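Local structure of DUF5012 domain-containing protein (Bacteroides thetaiotaomicron, 5FQ8) at residues G[149-157]-G[168-179]. The protein is a lipoprotein of unknown function, probably held at the cell surface, that joins an Ig-like domain to a beta-rich C-terminal domain. Numbering follows the deposited sequence.
Sequences PDYAMVGKF and LESYVAGWGDSM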
loop_
_atom_site.group_PDB
_atom_site.type_symbol
_atom_site.label_atom_id
_atom_site.label_comp_id
_atom_site.label_asym_id
_atom_site.label_seq_id
_atom_site.Cartn_x
_atom_site.Cartn_y
_atom_site.Cartn_z
ATOM N N PRO G 149 -28.619 -40.268 29.224
ATOM C CA PRO G 149 -29.498 -41.339 29.705
ATOM C C PRO G 149 -30.480 -40.870 30.750
ATOM O O PRO G 149 -31.568 -41.449 30.858
ATOM C CB PRO G 149 -28.520 -42.368 30.290
ATOM C CG PRO G 149 -27.169 -41.956 29.823
ATOM C CD PRO G 149 -27.231 -40.475 29.651
ATOM N N ASP G 150 -30.122 -39.851 31.537
ATOM C CA ASP G 150 -31.049 -39.336 32.536
ATOM C C ASP G 150 -32.376 -38.974 31.900
ATOM O O ASP G 150 -33.437 -39.151 32.506
ATOM C CB ASP G 150 -30.449 -38.124 33.241
ATOM C CG ASP G 150 -29.427 -38.509 34.265
ATOM O OD1 ASP G 150 -29.553 -39.610 34.824
ATOM O OD2 ASP G 150 -28.498 -37.721 34.508
ATOM N N TYR G 151 -32.339 -38.505 30.661
ATOM C CA TYR G 151 -33.562 -38.176 29.940
ATOM C C TYR G 151 -34.043 -39.328 29.076
ATOM O O TYR G 151 -34.466 -39.135 27.937
ATOM C CB TYR G 151 -33.339 -36.916 29.116
ATOM C CG TYR G 151 -32.905 -35.739 29.955
ATOM C CD1 TYR G 151 -31.570 -35.570 30.307
ATOM C CD2 TYR G 151 -33.824 -34.808 30.411
ATOM C CE1 TYR G 151 -31.160 -34.506 31.079
ATOM C CE2 TYR G 151 -33.423 -33.740 31.179
ATOM C CZ TYR G 151 -32.087 -33.595 31.510
ATOM O OH TYR G 151 -31.678 -32.533 32.277
ATOM N N ALA G 152 -33.966 -40.543 29.605
ATOM C CA ALA G 152 -34.599 -41.719 29.034
ATOM C C ALA G 152 -35.661 -42.205 30.007
ATOM O O ALA G 152 -35.487 -42.100 31.224
ATOM C CB ALA G 152 -33.583 -42.822 28.769
ATOM N N MET G 153 -36.760 -42.736 29.477
ATOM C CA MET G 153 -37.912 -43.079 30.309
ATOM C C MET G 153 -37.865 -44.560 30.652
ATOM O O MET G 153 -38.409 -45.400 29.942
ATOM C CB MET G 153 -39.204 -42.714 29.602
ATOM C CG MET G 153 -40.430 -42.901 30.463
ATOM S SD MET G 153 -41.900 -42.278 29.660
ATOM C CE MET G 153 -42.922 -43.726 29.795
ATOM N N VAL G 154 -37.228 -44.883 31.773
ATOM C CA VAL G 154 -37.100 -46.268 32.206
ATOM C C VAL G 154 -38.438 -46.745 32.748
ATOM O O VAL G 154 -39.360 -45.945 32.928
ATOM C CB VAL G 154 -35.989 -46.418 33.259
ATOM C CG1 VAL G 154 -34.686 -45.878 32.718
ATOM C CG2 VAL G 154 -36.366 -45.693 34.529
ATOM N N GLY G 155 -38.560 -48.041 32.998
ATOM C CA GLY G 155 -39.767 -48.575 33.589
ATOM C C GLY G 155 -39.867 -50.069 33.358
ATOM O O GLY G 155 -38.952 -50.695 32.833
ATOM N N LYS G 156 -41.005 -50.624 33.776
ATOM C CA LYS G 156 -41.301 -52.039 33.596
ATOM C C LYS G 156 -42.653 -52.200 32.911
ATOM O O LYS G 156 -43.506 -51.311 32.961
ATOM C CB LYS G 156 -41.305 -52.795 34.933
ATOM C CG LYS G 156 -40.179 -52.408 35.873
ATOM C CD LYS G 156 -39.965 -53.442 36.971
ATOM C CE LYS G 156 -39.109 -52.873 38.095
ATOM N NZ LYS G 156 -38.130 -53.847 38.660
ATOM N N PHE G 157 -42.839 -53.349 32.260
ATOM C CA PHE G 157 -44.126 -53.692 31.669
ATOM C C PHE G 157 -44.299 -55.207 31.670
ATOM O O PHE G 157 -43.318 -55.953 31.626
ATOM C CB PHE G 157 -44.274 -53.108 30.254
ATOM C CG PHE G 157 -43.206 -53.531 29.279
ATOM C CD1 PHE G 157 -43.218 -54.789 28.711
ATOM C CD2 PHE G 157 -42.210 -52.651 28.900
ATOM C CE1 PHE G 157 -42.272 -55.172 27.793
ATOM C CE2 PHE G 157 -41.244 -53.030 27.989
ATOM C CZ PHE G 157 -41.274 -54.295 27.438
ATOM N N LEU G 168 -46.026 -51.167 34.039
ATOM C CA LEU G 168 -45.946 -51.289 35.488
ATOM C C LEU G 168 -45.450 -50.000 36.127
ATOM O O LEU G 168 -46.012 -49.534 37.119
ATOM C CB LEU G 168 -45.021 -52.449 35.869
ATOM C CG LEU G 168 -45.548 -53.886 35.865
ATOM C CD1 LEU G 168 -46.406 -54.159 37.087
ATOM C CD2 LEU G 168 -46.321 -54.167 34.604
ATOM N N GLU G 169 -44.404 -49.412 35.559
ATOM C CA GLU G 169 -43.711 -48.296 36.179
ATOM C C GLU G 169 -42.983 -47.532 35.083
ATOM O O GLU G 169 -42.650 -48.100 34.040
ATOM C CB GLU G 169 -42.747 -48.808 37.263
ATOM C CG GLU G 169 -41.671 -47.846 37.737
ATOM C CD GLU G 169 -42.160 -46.854 38.776
ATOM O OE1 GLU G 169 -43.314 -46.392 38.670
ATOM O OE2 GLU G 169 -41.385 -46.541 39.710
ATOM N N SER G 170 -42.787 -46.233 35.302
ATOM C CA SER G 170 -42.014 -45.417 34.376
ATOM C C SER G 170 -41.486 -44.197 35.111
ATOM O O SER G 170 -42.159 -43.648 35.986
ATOM C CB SER G 170 -42.839 -44.967 33.177
ATOM O OG SER G 170 -43.415 -43.704 33.448
ATOM N N TYR G 171 -40.283 -43.769 34.733
ATOM C CA TYR G 171 -39.622 -42.680 35.440
ATOM C C TYR G 171 -38.551 -42.054 34.558
ATOM O O TYR G 171 -37.720 -42.769 33.991
ATOM C CB TYR G 171 -39.000 -43.185 36.741
ATOM C CG TYR G 171 -38.428 -42.095 37.598
ATOM C CD1 TYR G 171 -39.259 -41.252 38.316
ATOM C CD2 TYR G 171 -37.058 -41.907 37.696
ATOM C CE1 TYR G 171 -38.744 -40.251 39.105
ATOM C CE2 TYR G 171 -36.533 -40.906 38.484
ATOM C CZ TYR G 171 -37.383 -40.081 39.187
ATOM O OH TYR G 171 -36.877 -39.080 39.979
ATOM N N VAL G 172 -38.571 -40.728 34.454
ATOM C CA VAL G 172 -37.540 -39.959 33.764
ATOM C C VAL G 172 -36.786 -39.159 34.811
ATOM O O VAL G 172 -37.336 -38.228 35.408
ATOM C CB VAL G 172 -38.125 -39.025 32.700
ATOM C CG1 VAL G 172 -37.030 -38.163 32.117
ATOM C CG2 VAL G 172 -38.799 -39.816 31.623
ATOM N N ALA G 173 -35.526 -39.508 35.027
ATOM C CA ALA G 173 -34.719 -38.767 35.979
ATOM C C ALA G 173 -34.355 -37.409 35.400
ATOM O O ALA G 173 -34.032 -37.287 34.218
ATOM C CB ALA G 173 -33.459 -39.552 36.337
ATOM N N GLY G 174 -34.431 -36.379 36.230
ATOM C CA GLY G 174 -34.038 -35.052 35.821
ATOM C C GLY G 174 -35.174 -34.156 35.391
ATOM O O GLY G 174 -34.942 -32.967 35.147
ATOM N N TRP G 175 -36.387 -34.683 35.289
ATOM C CA TRP G 175 -37.538 -33.853 34.990
ATOM C C TRP G 175 -38.693 -34.052 35.951
ATOM O O TRP G 175 -39.605 -33.221 35.962
ATOM C CB TRP G 175 -38.029 -34.103 33.557
ATOM C CG TRP G 175 -37.515 -33.097 32.567
ATOM C CD1 TRP G 175 -37.078 -31.836 32.834
ATOM C CD2 TRP G 175 -37.379 -33.276 31.154
ATOM N NE1 TRP G 175 -36.682 -31.216 31.677
ATOM C CE2 TRP G 175 -36.857 -32.081 30.631
ATOM C CE3 TRP G 175 -37.649 -34.332 30.282
ATOM C CZ2 TRP G 175 -36.599 -31.912 29.275
ATOM C CZ3 TRP G 175 -37.392 -34.161 28.935
ATOM C CH2 TRP G 175 -36.874 -32.962 28.445
ATOM N N GLY G 176 -38.675 -35.098 36.767
ATOM C CA GLY G 176 -39.786 -35.409 37.647
ATOM C C GLY G 176 -39.739 -36.885 37.985
ATOM O O GLY G 176 -39.201 -37.222 39.032
ATOM N N ASP G 177 -40.295 -37.779 37.161
ATOM C CA ASP G 177 -41.219 -37.529 36.043
ATOM C C ASP G 177 -41.647 -38.884 35.509
ATOM O O ASP G 177 -40.834 -39.800 35.429
ATOM C CB ASP G 177 -40.605 -36.731 34.892
ATOM C CG ASP G 177 -41.641 -35.958 34.114
ATOM O OD1 ASP G 177 -42.764 -35.791 34.633
ATOM O OD2 ASP G 177 -41.335 -35.506 32.994
ATOM N N SER G 178 -42.913 -39.011 35.122
ATOM C CA SER G 178 -43.416 -40.243 34.535
ATOM C C SER G 178 -44.396 -39.892 33.424
ATOM O O SER G 178 -44.791 -38.736 33.255
ATOM C CB SER G 178 -44.085 -41.131 35.586
ATOM O OG SER G 178 -43.400 -41.062 36.822
ATOM N N MET G 179 -44.793 -40.906 32.663
ATOM C CA MET G 179 -45.684 -40.694 31.537
ATOM C C MET G 179 -47.106 -40.392 32.009
ATOM O O MET G 179 -47.471 -40.603 33.167
ATOM C CB MET G 179 -45.719 -41.921 30.643
ATOM C CG MET G 179 -46.188 -43.143 31.381
ATOM S SD MET G 179 -46.518 -44.533 30.308
ATOM C CE MET G 179 -47.194 -45.661 31.511
#
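Tyr151 turns the CD2–CE2 edge of its ring onto a face of the Trp175 indole, a T-shaped stack with planes at 81° and CE2 of Tyr151 3.9 Å from CE2 of Trp175. The broad indole suits the place: it also packs edge-to-face with Tyr141, and its NE1 makes a weak hydrogen bond to the backbone of another protein's chain. With alanine in place of Trp175 the NE1 bond is gone, and the Tyr151 edge would probably lose its aromatic face and be freer to turn.

Backbone bonds zip together residues 154-157 and 168-171, parts of the two antiparallel arms of a beta hairpin in the C-terminal domain. Tyr171 N donates a hydrogen bond to Val154 O at 3.0 Å, and Lys156 N one to Glu169 O at the same length. Lys156 O receives Leu168 N at 2.7 Å and, weakly, Glu169 N, so two residues face one in a classic beta bulge. Between these pairs Gly155 lies opposite Ser170 in a non-hydrogen-bonded pair, at backbone angles that only glycine takes easily, where a CB would also run into Glu169 O.

Apolar contacts gather around Met153. This unbranched residue, its CG swung away from the backbone N (chi1 -174°), crosses Val172 at about a right angle, CB to CG2 3.6 Å, and carries its methyl CE to CB of Ser170 and Met179. Ser170 OG accepts Met179 N at 3.2 Å, pinning the returning chain beside this thioether.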